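Endo-arabinase (Bacteroides thetaiotaomicron, PDB 5C0P) probably hydrolyses O-glycosidic bonds in the breakdown of L-arabinan, as a magnesium-binding member of glycosyl hydrolase family 43. Local coordinates at residues I209-W221 with I233-W247. Numbering follows the deposited sequence.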
ATOM      1  N   ILE A 209      -4.023   6.039  -4.135  1.00  8.24           N
ATOM      2  CA  ILE A 209      -4.512   7.107  -4.999  1.00 10.01           C
ATOM      3  C   ILE A 209      -3.402   8.093  -5.349  1.00 11.65           C
ATOM      4  O   ILE A 209      -2.613   8.490  -4.487  1.00 10.63           O
ATOM      5  CB  ILE A 209      -5.701   7.869  -4.349  1.00 10.82           C
ATOM      6  CG1 ILE A 209      -6.938   6.966  -4.268  1.00 10.74           C
ATOM      7  CG2 ILE A 209      -6.030   9.134  -5.132  1.00 12.65           C
ATOM      8  CD1 ILE A 209      -8.111   7.566  -3.455  1.00 10.40           C
ATOM      9  N   TYR A 210      -3.355   8.475  -6.623  1.00 10.63           N
ATOM     10  CA  TYR A 210      -2.503   9.567  -7.085  1.00  9.57           C
ATOM     11  C   TYR A 210      -3.385  10.650  -7.701  1.00 10.48           C
ATOM     12  O   TYR A 210      -4.217  10.364  -8.565  1.00 11.79           O
ATOM     13  CB  TYR A 210      -1.514   9.050  -8.127  1.00 11.37           C
ATOM     14  CG  TYR A 210      -0.555  10.105  -8.627  1.00 12.75           C
ATOM     15  CD1 TYR A 210       0.542  10.483  -7.864  1.00 14.69           C
ATOM     16  CD2 TYR A 210      -0.733  10.704  -9.861  1.00 17.75           C
ATOM     17  CE1 TYR A 210       1.432  11.449  -8.311  1.00 17.17           C
ATOM     18  CE2 TYR A 210       0.148  11.673 -10.317  1.00 20.75           C
ATOM     19  CZ  TYR A 210       1.226  12.037  -9.538  1.00 18.06           C
ATOM     20  OH  TYR A 210       2.102  13.002  -9.999  1.00 19.28           O
ATOM     21  N   ARG A 211      -3.203  11.893  -7.265  1.00  9.86           N
ATOM     22  CA  ARG A 211      -4.010  13.002  -7.756  1.00 11.86           C
ATOM     23  C   ARG A 211      -3.294  13.711  -8.897  1.00 13.93           C
ATOM     24  O   ARG A 211      -2.132  14.102  -8.759  1.00 14.64           O
ATOM     25  CB  ARG A 211      -4.295  14.007  -6.633  1.00 10.62           C
ATOM     26  CG  ARG A 211      -5.169  15.171  -7.071  1.00 12.62           C
ATOM     27  CD  ARG A 211      -5.472  16.130  -5.933  1.00 16.21           C
ATOM     28  NE  ARG A 211      -4.291  16.845  -5.452  1.00 17.07           N
ATOM     29  CZ  ARG A 211      -3.662  16.583  -4.310  1.00 16.74           C
ATOM     30  NH1 ARG A 211      -4.086  15.602  -3.522  1.00 14.58           N
ATOM     31  NH2 ARG A 211      -2.598  17.297  -3.963  1.00 17.43           N
ATOM     32  N   LEU A 212      -3.990  13.876 -10.017  1.00 12.09           N
ATOM     33  CA  LEU A 212      -3.442  14.585 -11.163  1.00 11.41           C
ATOM     34  C   LEU A 212      -3.539  16.092 -10.971  1.00 13.12           C
ATOM     35  O   LEU A 212      -4.286  16.568 -10.110  1.00 14.99           O
ATOM     36  CB  LEU A 212      -4.206  14.190 -12.426  1.00 14.43           C
ATOM     37  CG  LEU A 212      -4.243  12.691 -12.688  1.00 15.34           C
ATOM     38  CD1 LEU A 212      -5.023  12.396 -13.967  1.00 21.54           C
ATOM     39  CD2 LEU A 212      -2.826  12.147 -12.795  1.00 17.86           C
ATOM     40  N   ASP A 213      -2.807  16.843 -11.793  1.00 16.92           N
ATOM     41  CA  ASP A 213      -2.764  18.295 -11.644  1.00 16.17           C
ATOM     42  C   ASP A 213      -4.128  18.953 -11.816  1.00 17.86           C
ATOM     43  O   ASP A 213      -4.377  20.016 -11.257  1.00 21.89           O
ATOM     44  CB  ASP A 213      -1.752  18.922 -12.614  1.00 19.07           C
ATOM     45  CG  ASP A 213      -0.311  18.618 -12.243  1.00 25.14           C
ATOM     46  OD1 ASP A 213      -0.060  18.020 -11.170  1.00 28.27           O
ATOM     47  OD2 ASP A 213       0.577  18.993 -13.035  1.00 29.65           O
ATOM     48  N   ASP A 214      -5.008  18.324 -12.591  1.00 16.14           N
ATOM     49  CA  ASP A 214      -6.351  18.863 -12.794  1.00 17.17           C
ATOM     50  C   ASP A 214      -7.349  18.424 -11.716  1.00 16.63           C
ATOM     51  O   ASP A 214      -8.540  18.738 -11.792  1.00 19.79           O
ATOM     52  CB  ASP A 214      -6.886  18.527 -14.196  1.00 20.91           C
ATOM     53  CG  ASP A 214      -7.056  17.026 -14.435  1.00 22.87           C
ATOM     54  OD1 ASP A 214      -6.880  16.211 -13.505  1.00 19.63           O
ATOM     55  OD2 ASP A 214      -7.384  16.659 -15.583  1.00 27.72           O
ATOM     56  N   GLY A 215      -6.860  17.688 -10.721  1.00 13.98           N
ATOM     57  CA  GLY A 215      -7.706  17.275  -9.616  1.00 15.64           C
ATOM     58  C   GLY A 215      -8.341  15.907  -9.786  1.00 14.65           C
ATOM     59  O   GLY A 215      -8.908  15.361  -8.843  1.00 14.40           O
ATOM     60  N   LYS A 216      -8.262  15.347 -10.988  1.00 13.41           N
ATOM     61  CA  LYS A 216      -8.764  13.988 -11.174  1.00 11.53           C
ATOM     62  C   LYS A 216      -7.888  12.990 -10.423  1.00 10.53           C
ATOM     63  O   LYS A 216      -6.702  13.235 -10.192  1.00 14.12           O
ATOM     64  CB  LYS A 216      -8.877  13.642 -12.657  1.00 13.35           C
ATOM     65  CG  LYS A 216      -9.841  14.571 -13.363  1.00 14.53           C
ATOM     66  CD  LYS A 216     -10.035  14.206 -14.824  1.00 21.94           C
ATOM     67  CE  LYS A 216     -11.014  15.183 -15.475  1.00 27.38           C
ATOM     68  NZ  LYS A 216     -11.275  14.843 -16.894  1.00 32.58           N
ATOM     69  N   LEU A 217      -8.489  11.877 -10.018  1.00  9.09           N
ATOM     70  CA  LEU A 217      -7.783  10.878  -9.229  1.00  9.74           C
ATOM     71  C   LEU A 217      -7.630   9.583  -9.993  1.00 11.24           C
ATOM     72  O   LEU A 217      -8.558   9.132 -10.676  1.00 10.51           O
ATOM     73  CB  LEU A 217      -8.531  10.581  -7.927  1.00  9.78           C
ATOM     74  CG  LEU A 217      -8.977  11.772  -7.090  1.00 10.17           C
ATOM     75  CD1 LEU A 217      -9.744  11.280  -5.873  1.00  9.68           C
ATOM     76  CD2 LEU A 217      -7.770  12.582  -6.683  1.00 10.97           C
ATOM     77  N   ILE A 218      -6.437   9.002  -9.895  1.00 10.62           N
ATOM     78  CA  ILE A 218      -6.227   7.633 -10.334  1.00  9.13           C
ATOM     79  C   ILE A 218      -5.996   6.752  -9.112  1.00 12.95           C
ATOM     80  O   ILE A 218      -5.206   7.102  -8.222  1.00 11.91           O
ATOM     81  CB  ILE A 218      -5.006   7.525 -11.264  1.00 12.18           C
ATOM     82  CG1 ILE A 218      -5.150   8.479 -12.446  1.00 14.78           C
ATOM     83  CG2 ILE A 218      -4.828   6.085 -11.758  1.00 15.02           C
ATOM     84  CD1 ILE A 218      -3.912   8.532 -13.340  1.00 18.92           C
HETATM   85  N   MSE A 219      -6.675   5.611  -9.066  1.00 11.11           N
HETATM   86  CA  MSE A 219      -6.360   4.614  -8.050  1.00 12.13           C
HETATM   87  C   MSE A 219      -5.699   3.424  -8.692  1.00 10.29           C
HETATM   88  O   MSE A 219      -6.166   2.903  -9.706  1.00 12.37           O
HETATM   89  CB  MSE A 219      -7.578   4.143  -7.257  1.00 13.07           C
HETATM   90  CG  MSE A 219      -7.173   3.184  -6.116  1.00 15.78           C
HETATM   91 SE   MSE A 219      -8.684   2.399  -5.296  0.58 18.83          SE
HETATM   92  CE  MSE A 219      -9.228   3.975  -4.305  1.00 18.92           C
ATOM     93  N   LEU A 220      -4.580   3.014  -8.113  1.00  7.99           N
ATOM     94  CA  LEU A 220      -3.988   1.730  -8.449  1.00  9.63           C
ATOM     95  C   LEU A 220      -4.415   0.718  -7.401  1.00  8.54           C
ATOM     96  O   LEU A 220      -4.614   1.055  -6.225  1.00 10.50           O
ATOM     97  CB  LEU A 220      -2.464   1.826  -8.477  1.00 10.37           C
ATOM     98  CG  LEU A 220      -1.892   2.814  -9.493  1.00 11.58           C
ATOM     99  CD1 LEU A 220      -0.372   2.821  -9.382  1.00 15.53           C
ATOM    100  CD2 LEU A 220      -2.325   2.463 -10.906  1.00 13.59           C
ATOM    101  N   TRP A 221      -4.572  -0.527  -7.827  1.00  8.10           N
ATOM    102  CA  TRP A 221      -4.877  -1.614  -6.910  1.00  8.67           C
ATOM    103  C   TRP A 221      -4.553  -2.925  -7.599  1.00 10.16           C
ATOM    104  O   TRP A 221      -4.317  -2.947  -8.806  1.00 10.00           O
ATOM    105  CB  TRP A 221      -6.346  -1.558  -6.460  1.00  9.08           C
ATOM    106  CG  TRP A 221      -7.357  -1.728  -7.558  1.00  9.24           C
ATOM    107  CD1 TRP A 221      -7.692  -0.821  -8.521  1.00 12.63           C
ATOM    108  CD2 TRP A 221      -8.187  -2.872  -7.773  1.00  8.26           C
ATOM    109  NE1 TRP A 221      -8.675  -1.342  -9.339  1.00 12.30           N
ATOM    110  CE2 TRP A 221      -8.993  -2.599  -8.895  1.00  9.71           C
ATOM    111  CE3 TRP A 221      -8.317  -4.102  -7.124  1.00  9.85           C
ATOM    112  CZ2 TRP A 221      -9.924  -3.526  -9.387  1.00 12.04           C
ATOM    113  CZ3 TRP A 221      -9.237  -5.020  -7.612  1.00 10.62           C
ATOM    114  CH2 TRP A 221     -10.032  -4.724  -8.728  1.00 11.97           C
ATOM    115  N   ILE A 233      -1.613  -5.167 -11.739  1.00 10.11           N
ATOM    116  CA  ILE A 233      -1.971  -3.826 -11.303  1.00 10.97           C
ATOM    117  C   ILE A 233      -3.086  -3.327 -12.206  1.00 10.68           C
ATOM    118  O   ILE A 233      -2.946  -3.321 -13.446  1.00 11.32           O
ATOM    119  CB  ILE A 233      -0.781  -2.862 -11.454  1.00  9.81           C
ATOM    120  CG1 ILE A 233       0.466  -3.428 -10.760  1.00 10.83           C
ATOM    121  CG2 ILE A 233      -1.152  -1.479 -10.919  1.00 10.44           C
ATOM    122  CD1 ILE A 233       1.759  -2.734 -11.193  1.00 13.19           C
ATOM    123  N   GLY A 234      -4.201  -2.939 -11.592  1.00 10.61           N
ATOM    124  CA  GLY A 234      -5.281  -2.306 -12.324  1.00 10.52           C
ATOM    125  C   GLY A 234      -5.348  -0.842 -11.946  1.00 11.06           C
ATOM    126  O   GLY A 234      -4.761  -0.410 -10.935  1.00  9.23           O
ATOM    127  N   GLN A 235      -6.031  -0.059 -12.768  1.00 11.24           N
ATOM    128  CA  GLN A 235      -6.239   1.341 -12.434  1.00 11.51           C
ATOM    129  C   GLN A 235      -7.702   1.715 -12.603  1.00 10.75           C
ATOM    130  O   GLN A 235      -8.425   1.105 -13.396  1.00 11.87           O
ATOM    131  CB  GLN A 235      -5.340   2.260 -13.277  1.00 11.54           C
ATOM    132  CG  GLN A 235      -5.679   2.307 -14.755  1.00 12.87           C
ATOM    133  CD  GLN A 235      -4.761   3.239 -15.531  1.00 13.35           C
ATOM    134  OE1 GLN A 235      -4.323   4.276 -15.017  1.00 14.08           O
ATOM    135  NE2 GLN A 235      -4.464   2.875 -16.773  1.00 14.53           N
ATOM    136  N   ALA A 236      -8.128   2.699 -11.821  1.00 11.07           N
ATOM    137  CA  ALA A 236      -9.473   3.251 -11.922  1.00 10.60           C
ATOM    138  C   ALA A 236      -9.364   4.755 -11.827  1.00 11.96           C
ATOM    139  O   ALA A 236      -8.446   5.274 -11.190  1.00 13.59           O
ATOM    140  CB  ALA A 236     -10.359   2.713 -10.816  1.00 11.11           C
ATOM    141  N   VAL A 237     -10.287   5.461 -12.466  1.00 11.38           N
ATOM    142  CA  VAL A 237     -10.229   6.913 -12.496  1.00 12.16           C
ATOM    143  C   VAL A 237     -11.481   7.499 -11.849  1.00 12.11           C
ATOM    144  O   VAL A 237     -12.593   7.028 -12.093  1.00 11.12           O
ATOM    145  CB  VAL A 237     -10.101   7.438 -13.945  1.00 14.45           C
ATOM    146  CG1 VAL A 237     -10.231   8.957 -13.986  1.00 14.31           C
ATOM    147  CG2 VAL A 237      -8.764   7.002 -14.549  1.00 16.89           C
ATOM    148  N   SER A 238     -11.287   8.499 -10.993  1.00 11.93           N
ATOM    149  CA  SER A 238     -12.398   9.308 -10.500  1.00 10.19           C
ATOM    150  C   SER A 238     -12.275  10.699 -11.106  1.00 10.22           C
ATOM    151  O   SER A 238     -11.536  11.550 -10.598  1.00 12.76           O
ATOM    152  CB  SER A 238     -12.394   9.386  -8.976  1.00 11.70           C
ATOM    153  OG  SER A 238     -13.472  10.192  -8.519  1.00 11.90           O
ATOM    154  N   ALA A 239     -13.004  10.917 -12.198  1.00 11.29           N
ATOM    155  CA  ALA A 239     -12.946  12.170 -12.949  1.00 11.05           C
ATOM    156  C   ALA A 239     -13.538  13.319 -12.151  1.00 11.09           C
ATOM    157  O   ALA A 239     -13.254  14.488 -12.423  1.00 13.51           O
ATOM    158  CB  ALA A 239     -13.675  12.017 -14.264  1.00 14.29           C
ATOM    159  N   SER A 240     -14.360  12.977 -11.163  1.00 10.05           N
ATOM    160  CA  SER A 240     -15.019  13.981 -10.335  1.00 11.16           C
ATOM    161  C   SER A 240     -14.041  14.627  -9.362  1.00 11.48           C
ATOM    162  O   SER A 240     -14.339  15.667  -8.780  1.00 13.03           O
ATOM    163  CB  SER A 240     -16.138  13.326  -9.529  1.00 13.55           C
ATOM    164  OG  SER A 240     -15.593  12.443  -8.564  1.00 11.77           O
ATOM    165  N   GLY A 241     -12.895  13.987  -9.152  1.00 10.24           N
ATOM    166  CA  GLY A 241     -11.953  14.427  -8.134  1.00 12.50           C
ATOM    167  C   GLY A 241     -12.394  14.062  -6.724  1.00 11.84           C
ATOM    168  O   GLY A 241     -11.764  14.457  -5.749  1.00 12.90           O
ATOM    169  N   ASN A 242     -13.472  13.293  -6.617  1.00 11.54           N
ATOM    170  CA  ASN A 242     -13.989  12.847  -5.330  1.00  9.66           C
ATOM    171  C   ASN A 242     -13.344  11.516  -4.947  1.00 10.21           C
ATOM    172  O   ASN A 242     -13.351  10.574  -5.733  1.00 10.18           O
ATOM    173  CB  ASN A 242     -15.509  12.684  -5.459  1.00  9.64           C
ATOM    174  CG  ASN A 242     -16.224  12.552  -4.123  1.00 10.06           C
ATOM    175  OD1 ASN A 242     -15.639  12.161  -3.117  1.00 11.37           O
ATOM    176  ND2 ASN A 242     -17.528  12.843  -4.121  1.00 10.81           N
ATOM    177  N   VAL A 243     -12.796  11.421  -3.736  1.00 12.43           N
ATOM    178  CA  VAL A 243     -12.234  10.153  -3.275  1.00  8.97           C
ATOM    179  C   VAL A 243     -13.288   9.045  -3.299  1.00  9.11           C
ATOM    180  O   VAL A 243     -12.966   7.869  -3.503  1.00 10.35           O
ATOM    181  CB  VAL A 243     -11.637  10.302  -1.858  1.00  8.49           C
ATOM    182  CG1 VAL A 243     -11.188   8.959  -1.305  1.00  9.50           C
ATOM    183  CG2 VAL A 243     -10.446  11.250  -1.889  1.00 11.92           C
ATOM    184  N   LEU A 244     -14.549   9.427  -3.113  1.00  8.25           N
ATOM    185  CA  LEU A 244     -15.629   8.445  -3.053  1.00 11.24           C
ATOM    186  C   LEU A 244     -16.087   7.951  -4.427  1.00 12.46           C
ATOM    187  O   LEU A 244     -16.862   6.992  -4.520  1.00 12.43           O
ATOM    188  CB  LEU A 244     -16.813   9.006  -2.260  1.00  9.23           C
ATOM    189  CG  LEU A 244     -16.470   9.495  -0.857  1.00 13.55           C
ATOM    190  CD1 LEU A 244     -17.745   9.903  -0.107  1.00 10.65           C
ATOM    191  CD2 LEU A 244     -15.709   8.416  -0.088  1.00 12.53           C
ATOM    192  N   GLY A 245     -15.611   8.593  -5.488  1.00  9.63           N
ATOM    193  CA  GLY A 245     -15.935   8.162  -6.840  1.00 10.82           C
ATOM    194  C   GLY A 245     -16.877   9.105  -7.575  1.00 13.44           C
ATOM    195  O   GLY A 245     -16.942  10.294  -7.256  1.00 12.93           O
ATOM    196  N   PRO A 246     -17.607   8.595  -8.583  1.00 11.09           N
ATOM    197  CA  PRO A 246     -17.563   7.191  -9.017  1.00 11.79           C
ATOM    198  C   PRO A 246     -16.233   6.813  -9.664  1.00 11.63           C
ATOM    199  O   PRO A 246     -15.601   7.598 -10.382  1.00 12.22           O
ATOM    200  CB  PRO A 246     -18.695   7.109 -10.042  1.00 13.06           C
ATOM    201  CG  PRO A 246     -18.812   8.500 -10.587  1.00 16.44           C
ATOM    202  CD  PRO A 246     -18.521   9.403  -9.410  1.00 13.24           C
ATOM    203  N   TRP A 247     -15.796   5.598  -9.359  1.00 10.92           N
ATOM    204  CA  TRP A 247     -14.566   5.069  -9.911  1.00 11.34           C
ATOM    205  C   TRP A 247     -14.858   4.268 -11.181  1.00 12.75           C
ATOM    206  O   TRP A 247     -15.711   3.378 -11.190  1.00 14.76           O
ATOM    207  CB  TRP A 247     -13.882   4.204  -8.857  1.00 10.88           C
ATOM    208  CG  TRP A 247     -13.352   5.016  -7.723  1.00  9.27           C
ATOM    209  CD1 TRP A 247     -13.952   5.245  -6.513  1.00  9.91           C
ATOM    210  CD2 TRP A 247     -12.118   5.733  -7.703  1.00  9.59           C
ATOM    211  NE1 TRP A 247     -13.158   6.063  -5.743  1.00 11.38           N
ATOM    212  CE2 TRP A 247     -12.022   6.372  -6.452  1.00 10.24           C
ATOM    213  CE3 TRP A 247     -11.082   5.899  -8.626  1.00 10.16           C
ATOM    214  CZ2 TRP A 247     -10.921   7.152  -6.092  1.00  9.97           C
ATOM    215  CZ3 TRP A 247      -9.990   6.680  -8.271  1.00  9.82           C
ATOM    216  CH2 TRP A 247      -9.918   7.294  -7.018  1.00  9.45           C
TER
HETATM  217  O   HOH W   1      -9.313  15.907  -6.305  1.00 17.81           O
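W247 and M219 meet because their torsions converge: the indole CG lies anti to its carbonyl carbon (chi1 -69°), while the selenomethionine CG is anti to the backbone N and the chain bends at chi3 (-75°). That bend sets M219 CE over one face of the indole, 4.0 Å from W247 CZ2, with SE farther off above the same face in a Met-aromatic contact. S238 CB lies over the opposite face, toward the rim. L217 CB stands 3.7 Å from W247 CH2 and I209 CD1 3.9 Å from W247 CZ2. W247 NE1 donates to V243 O (2.9 Å), close to the indole plane, and with the packing on both faces helps to hold the ring's rotation. Replacing W247 by an alanine would probably leave a gap beside M219 and L217, with V243 O losing this donor. Along the backbone, six bonds across three hydrogen-bonded pairs, including M219 N to A236 O (2.8 Å), join hairpin 217-224/231-238 within a four-stranded blade of the five-bladed beta-propeller expected of family 43. Near K216 a water donates to both G215 O and G241 O, bridging two turns. The paired strands thus satisfy each other's backbone groups, while apolar side chains, L182 of strand 178-184 among them, pack against the indole.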